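Local coordinates for immune protein (Enterobacter cloacae, PDB 6D7Y) that binds the toxic C-terminal tip of CdiA, a contact-dependent growth inhibition protein, and so probably protects the cell that makes it, at residues 63-69 with 83-89; 6-10 with 115-119. All blocks are in the same frame, centred on the assembly; numbering follows the deposited sequence. Where two conformers were deposited one is given.

Contact 1. Residues 63-69 with 83-89; sequences LYFGVSM and VLLRVLK
Two neighbouring strands of a beta hairpin, 63-69 and 83-89, run antiparallel at 159°, their axes 4.7 Å apart at closest, inside the large antiparallel sheet. Both backbones are in beta conformation, and paired residue numbers sum to 152. Val83, first residue of the segment 83-89, stands opposite Met69 (selenomethionine) in a hydrogen-bonded pair: Val83 N to Met69 O 2.9 Å, Met69 N to Val83 O 2.7 Å. Leu84 faces Ser68 in a non-hydrogen-bonded pair, with CA atoms 4.7 Å apart. Leu85 bonds Val67 both ways, Leu85 N to Val67 O 2.8 Å and Val67 N to Leu85 O 3.0 Å; Leu85 CD2 packs 3.5 Å from Val67 CG1 and 4.1 Å from Met69 CE. Arg86 lies across from Gly66. The Tyr64 side chain (chi1 t) swings over that glycine, where a CB would collide with its hydroxyl, and brings CE1 to 3.8 Å from Arg86 CB. Val87 pairs with Phe65 (Val87 N to Phe65 O 2.9 Å, Phe65 N to Val87 O 3.0 Å), and the p rotamer of Phe65 lays its ring against Val87 in a CH-pi contact, Val87 CB 3.9 Å from the Phe65 ring centroid. Phe56 of helix 50-58 meets this ring edge-to-face and also touches Val87; Phe65, Val67, Leu85 and Val87 are all buried. Leu88 sits beside Tyr64, CA to CA 4.4 Å. Lys89 N reaches Leu63 O at 2.9 Å, and Leu63 N reaches Lys89 O at 3.2 Å. Near Gly66, one water bridges Tyr64 OH at 2.7 Å and Arg86 NE at 2.6 Å.

Contact 2. Residues 6-10 with 115-119; sequences EVIFE and FQKYM
Met119, a selenomethionine, sets its methyl squarely over the face of the Phe9 ring: CE stands 3.5 Å from the ring centroid, only 3° off the normal, while SE lies obliquely at 5.0 Å from the same centroid, making a Met-aromatic contact. Chi1 m and chi2 t carry the side chain from the helix to the strand, and chi3 near 108° turns CE in between Val7 and Phe9, 4.0 Å from Val7 CB and 3.4 Å from Ile8 O. The backbones are an extended strand, 6-10, and one helical turn, 115-119, closed by Met119 N to Phe115 O at 2.8 Å. Here helix 105-126 packs on one face of the antiparallel sheet, as in an alpha+beta fold; the axes of segments 115-119 and 6-10 approach to 10.4 Å and cross at -20°, the two segments running nearly the same way. In register, Val7 CA lies 7.6 Å from Phe115 CA, and Phe9 CA lies 8.1 Å from Met119 CA. Val7 (chi1 m) rests CG2 over the Phe115 ring, 3.9 Å from its centroid. Tyr118 meets the edge of the Phe9 ring, Tyr118 CE2 to Phe9 CZ 4.4 Å, while its hydroxyl hydrogen-bonds Glu23.

Overall arrangement
Both contacts belong to the same antiparallel sheet, their centres 15 Å apart and their nearest atoms about 5 Å apart without touching. Contact 1 pairs adjacent strands within the sheet; contact 2 joins the sheet to helix 105-126. Between them lies strand 93-102, which neighbours strand 78-90 on one side and strand 3-10 on the other, and whose Leu98 touches Val83 and Leu85 of contact 1 as well as Val7 and Phe9 of contact 2. Along the chain, contact 1 is nested inside the loop that contact 2 closes: the N-terminal strand inserts beside strand 93-102 in mid-sheet, tying the chain's start to its later helix in one compact domain.

Contact 1. Residues 63-69 with 83-89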
loop_
_atom_site.group_PDB
_atom_site.type_symbol
_atom_site.label_atom_id
_atom_site.label_comp_id
_atom_site.label_asym_id
_atom_site.label_seq_id
_atom_site.Cartn_x
_atom_site.Cartn_y
_atom_site.Cartn_z
ATOM N N LEU B 63 6.744 -6.871 -12.868
ATOM C CA LEU B 63 5.677 -5.980 -13.314
ATOM C C LEU B 63 5.183 -5.088 -12.187
ATOM O O LEU B 63 5.133 -5.491 -11.044
ATOM C CB LEU B 63 4.506 -6.846 -13.814
ATOM C CG LEU B 63 3.194 -6.247 -14.324
ATOM C CD1 LEU B 63 3.425 -5.349 -15.529
ATOM C CD2 LEU B 63 2.230 -7.375 -14.701
ATOM N N TYR B 64 4.792 -3.875 -12.548
ATOM C CA TYR B 64 4.257 -2.903 -11.614
ATOM C C TYR B 64 3.033 -2.255 -12.178
ATOM O O TYR B 64 2.919 -2.105 -13.377
ATOM C CB TYR B 64 5.277 -1.760 -11.406
ATOM C CG TYR B 64 4.679 -0.434 -10.910
ATOM C CD1 TYR B 64 4.474 -0.207 -9.556
ATOM C CD2 TYR B 64 4.334 0.584 -11.802
ATOM C CE1 TYR B 64 3.928 0.984 -9.100
ATOM C CE2 TYR B 64 3.787 1.790 -11.352
ATOM C CZ TYR B 64 3.591 1.981 -9.998
ATOM O OH TYR B 64 3.069 3.151 -9.505
ATOM N N PHE B 65 2.116 -1.900 -11.292
ATOM C CA PHE B 65 1.009 -1.038 -11.668
ATOM C C PHE B 65 0.695 -0.195 -10.448
ATOM O O PHE B 65 0.950 -0.593 -9.308
ATOM C CB PHE B 65 -0.214 -1.761 -12.259
ATOM C CG PHE B 65 -1.025 -2.556 -11.279
ATOM C CD1 PHE B 65 -2.116 -1.984 -10.645
ATOM C CD2 PHE B 65 -0.753 -3.888 -11.058
ATOM C CE1 PHE B 65 -2.898 -2.719 -9.777
ATOM C CE2 PHE B 65 -1.518 -4.635 -10.177
ATOM C CZ PHE B 65 -2.594 -4.046 -9.532
ATOM N N GLY B 66 0.204 1.004 -10.698
ATOM C CA GLY B 66 -0.135 1.905 -9.634
ATOM C C GLY B 66 -1.437 2.581 -9.940
ATOM O O GLY B 66 -1.901 2.595 -11.093
ATOM N N VAL B 67 -2.028 3.137 -8.901
ATOM C CA VAL B 67 -3.292 3.807 -9.020
ATOM C C VAL B 67 -3.375 4.873 -7.952
ATOM O O VAL B 67 -2.866 4.692 -6.848
ATOM C CB VAL B 67 -4.461 2.785 -8.912
ATOM C CG1 VAL B 67 -4.416 2.020 -7.616
ATOM C CG2 VAL B 67 -5.804 3.457 -9.054
ATOM N N SER B 68 -3.958 6.015 -8.300
ATOM C CA SER B 68 -4.156 7.075 -7.332
ATOM C C SER B 68 -5.491 6.821 -6.662
ATOM O O SER B 68 -6.467 6.420 -7.314
ATOM C CB SER B 68 -4.119 8.466 -7.983
ATOM O OG SER B 68 -2.821 8.733 -8.471
HETATM N N MSE B 69 -5.533 7.072 -5.368
HETATM C CA MSE B 69 -6.715 6.849 -4.576
HETATM C C MSE B 69 -7.015 8.155 -3.925
HETATM O O MSE B 69 -6.101 8.855 -3.509
HETATM C CB MSE B 69 -6.335 5.738 -3.578
HETATM C CG MSE B 69 -7.430 5.378 -2.589
HETATM SE SE MSE B 69 -7.106 3.647 -1.653
HETATM C CE MSE B 69 -7.137 2.513 -3.266
ATOM N N VAL B 83 -3.554 9.253 -2.109
ATOM C CA VAL B 83 -2.563 8.197 -1.889
ATOM C C VAL B 83 -2.228 7.509 -3.207
ATOM O O VAL B 83 -3.122 7.330 -4.083
ATOM C CB VAL B 83 -3.138 7.149 -0.919
ATOM C CG1 VAL B 83 -2.197 5.952 -0.750
ATOM C CG2 VAL B 83 -3.464 7.798 0.414
ATOM N N LEU B 84 -0.949 7.180 -3.381
ATOM C CA LEU B 84 -0.486 6.426 -4.544
ATOM C C LEU B 84 -0.367 4.965 -4.083
ATOM O O LEU B 84 0.404 4.699 -3.201
ATOM C CB LEU B 84 0.890 6.901 -5.001
ATOM C CG LEU B 84 1.573 6.119 -6.140
ATOM C CD1 LEU B 84 0.754 6.129 -7.423
ATOM C CD2 LEU B 84 2.975 6.659 -6.400
ATOM N N LEU B 85 -1.146 4.067 -4.682
ATOM C CA LEU B 85 -1.119 2.646 -4.357
ATOM C C LEU B 85 -0.212 2.001 -5.367
ATOM O O LEU B 85 -0.413 2.189 -6.589
ATOM C CB LEU B 85 -2.504 2.061 -4.493
ATOM C CG LEU B 85 -2.681 0.565 -4.242
ATOM C CD1 LEU B 85 -2.414 0.264 -2.793
ATOM C CD2 LEU B 85 -4.086 0.151 -4.639
ATOM N N ARG B 86 0.763 1.219 -4.888
ATOM C CA ARG B 86 1.724 0.565 -5.758
ATOM C C ARG B 86 1.637 -0.944 -5.548
ATOM O O ARG B 86 1.601 -1.396 -4.410
ATOM C CB ARG B 86 3.139 1.018 -5.410
ATOM C CG ARG B 86 3.339 2.506 -5.500
ATOM C CD ARG B 86 4.751 2.970 -5.179
ATOM N NE ARG B 86 5.730 2.740 -6.253
ATOM C CZ ARG B 86 6.793 1.925 -6.223
ATOM N NH1 ARG B 86 7.134 1.213 -5.150
ATOM N NH2 ARG B 86 7.568 1.857 -7.300
ATOM N N VAL B 87 1.579 -1.693 -6.645
ATOM C CA VAL B 87 1.525 -3.147 -6.581
ATOM C C VAL B 87 2.659 -3.609 -7.461
ATOM O O VAL B 87 2.717 -3.255 -8.634
ATOM C CB VAL B 87 0.185 -3.681 -7.081
ATOM C CG1 VAL B 87 0.115 -5.193 -6.855
ATOM C CG2 VAL B 87 -0.971 -2.969 -6.388
ATOM N N LEU B 88 3.564 -4.420 -6.919
ATOM C CA LEU B 88 4.707 -4.844 -7.703
ATOM C C LEU B 88 5.045 -6.291 -7.506
ATOM O O LEU B 88 4.971 -6.778 -6.397
ATOM C CB LEU B 88 5.924 -3.967 -7.365
ATOM C CG LEU B 88 6.428 -3.781 -5.936
ATOM C CD1 LEU B 88 7.238 -4.943 -5.420
ATOM C CD2 LEU B 88 7.346 -2.570 -5.860
ATOM N N LYS B 89 5.389 -6.978 -8.592
ATOM C CA LYS B 89 5.794 -8.376 -8.468
ATOM C C LYS B 89 7.248 -8.424 -8.946
ATOM O O LYS B 89 7.599 -7.830 -9.969
ATOM C CB LYS B 89 4.873 -9.382 -9.204
ATOM C CG LYS B 89 5.259 -9.772 -10.618
ATOM C CD LYS B 89 4.588 -11.081 -11.019
ATOM C CE LYS B 89 5.235 -11.648 -12.267
ATOM N NZ LYS B 89 4.838 -13.054 -12.509
HETATM O O HOH W 1 5.096 4.378 -8.228
#

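Contact 2. Residues 6-10 with 115-119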
loop_
_atom_site.group_PDB
_atom_site.type_symbol
_atom_site.label_atom_id
_atom_site.label_comp_id
_atom_site.label_asym_id
_atom_site.label_seq_id
_atom_site.Cartn_x
_atom_site.Cartn_y
_atom_site.Cartn_z
ATOM N N GLU B 6 5.413 6.367 3.494
ATOM C CA GLU B 6 4.801 5.215 2.907
ATOM C C GLU B 6 4.671 4.056 3.889
ATOM O O GLU B 6 5.386 3.986 4.878
ATOM C CB GLU B 6 5.518 4.747 1.618
ATOM C CG GLU B 6 6.779 3.977 1.813
ATOM C CD GLU B 6 7.489 3.550 0.513
ATOM O OE1 GLU B 6 6.871 3.407 -0.575
ATOM O OE2 GLU B 6 8.709 3.338 0.605
ATOM N N VAL B 7 3.683 3.218 3.624
ATOM C CA VAL B 7 3.475 1.983 4.379
ATOM C C VAL B 7 3.493 0.878 3.336
ATOM O O VAL B 7 3.025 1.056 2.206
ATOM C CB VAL B 7 2.205 1.945 5.254
ATOM C CG1 VAL B 7 2.253 3.032 6.312
ATOM C CG2 VAL B 7 0.939 2.040 4.419
ATOM N N ILE B 8 4.025 -0.281 3.730
ATOM C CA ILE B 8 4.181 -1.395 2.830
ATOM C C ILE B 8 3.695 -2.719 3.412
ATOM O O ILE B 8 3.982 -3.023 4.586
ATOM C CB ILE B 8 5.700 -1.652 2.555
ATOM C CG1 ILE B 8 6.433 -0.411 2.009
ATOM C CG2 ILE B 8 5.901 -2.822 1.598
ATOM C CD1 ILE B 8 6.048 0.010 0.649
ATOM N N PHE B 9 2.949 -3.471 2.593
ATOM C CA PHE B 9 2.552 -4.857 2.920
ATOM C C PHE B 9 3.586 -5.642 2.096
ATOM O O PHE B 9 3.503 -5.680 0.863
ATOM C CB PHE B 9 1.159 -5.209 2.427
ATOM C CG PHE B 9 0.034 -4.412 3.040
ATOM C CD1 PHE B 9 -0.409 -3.239 2.440
ATOM C CD2 PHE B 9 -0.642 -4.876 4.168
ATOM C CE1 PHE B 9 -1.478 -2.530 2.971
ATOM C CE2 PHE B 9 -1.710 -4.167 4.708
ATOM C CZ PHE B 9 -2.131 -2.991 4.098
ATOM N N GLU B 10 4.574 -6.249 2.759
ATOM C CA GLU B 10 5.649 -6.955 2.061
ATOM C C GLU B 10 5.393 -8.452 1.982
ATOM O O GLU B 10 5.050 -9.059 2.983
ATOM C CB GLU B 10 6.960 -6.747 2.782
ATOM C CG GLU B 10 8.162 -7.305 2.039
ATOM C CD GLU B 10 9.439 -7.181 2.833
ATOM O OE1 GLU B 10 9.417 -7.522 4.018
ATOM O OE2 GLU B 10 10.469 -6.762 2.264
ATOM N N PHE B 115 -2.035 3.379 10.941
ATOM C CA PHE B 115 -1.744 2.342 9.944
ATOM C C PHE B 115 -1.262 1.066 10.607
ATOM O O PHE B 115 -1.656 -0.034 10.202
ATOM C CB PHE B 115 -0.698 2.785 8.915
ATOM C CG PHE B 115 -1.277 3.411 7.684
ATOM C CD1 PHE B 115 -1.921 2.615 6.744
ATOM C CD2 PHE B 115 -1.126 4.756 7.426
ATOM C CE1 PHE B 115 -2.444 3.156 5.583
ATOM C CE2 PHE B 115 -1.634 5.306 6.258
ATOM C CZ PHE B 115 -2.295 4.504 5.334
ATOM N N GLN B 116 -0.389 1.209 11.612
ATOM C CA GLN B 116 0.129 0.028 12.334
ATOM C C GLN B 116 -1.027 -0.819 12.892
ATOM O O GLN B 116 -1.031 -2.054 12.776
ATOM C CB GLN B 116 1.094 0.422 13.476
ATOM C CG GLN B 116 1.762 -0.801 14.130
ATOM C CD GLN B 116 2.652 -0.480 15.325
ATOM O OE1 GLN B 116 2.366 0.437 16.096
ATOM N NE2 GLN B 116 3.731 -1.272 15.507
ATOM N N LYS B 117 -1.991 -0.152 13.519
ATOM C CA LYS B 117 -3.160 -0.840 14.083
ATOM C C LYS B 117 -3.991 -1.532 13.005
ATOM O O LYS B 117 -4.367 -2.706 13.148
ATOM C CB LYS B 117 -4.061 0.146 14.825
ATOM C CG LYS B 117 -3.450 0.788 16.054
ATOM C CD LYS B 117 -4.407 1.836 16.610
ATOM C CE LYS B 117 -3.833 2.557 17.817
ATOM N NZ LYS B 117 -3.577 1.606 18.930
ATOM N N TYR B 118 -4.302 -0.780 11.952
ATOM C CA TYR B 118 -5.063 -1.280 10.813
ATOM C C TYR B 118 -4.433 -2.508 10.160
ATOM O O TYR B 118 -5.107 -3.523 9.954
ATOM C CB TYR B 118 -5.257 -0.177 9.756
ATOM C CG TYR B 118 -5.826 -0.724 8.468
ATOM C CD1 TYR B 118 -7.123 -1.221 8.424
ATOM C CD2 TYR B 118 -5.067 -0.763 7.306
ATOM C CE1 TYR B 118 -7.653 -1.750 7.262
ATOM C CE2 TYR B 118 -5.589 -1.286 6.133
ATOM C CZ TYR B 118 -6.884 -1.776 6.118
ATOM O OH TYR B 118 -7.422 -2.308 4.969
HETATM N N MSE B 119 -3.140 -2.424 9.869
HETATM C CA MSE B 119 -2.404 -3.514 9.199
HETATM C C MSE B 119 -2.291 -4.719 10.078
HETATM O O MSE B 119 -2.490 -5.847 9.623
HETATM C CB MSE B 119 -1.012 -3.015 8.773
HETATM C CG MSE B 119 -1.142 -1.966 7.677
HETATM SE SE MSE B 119 0.550 -0.980 7.430
HETATM C CE MSE B 119 0.996 -1.819 5.712
#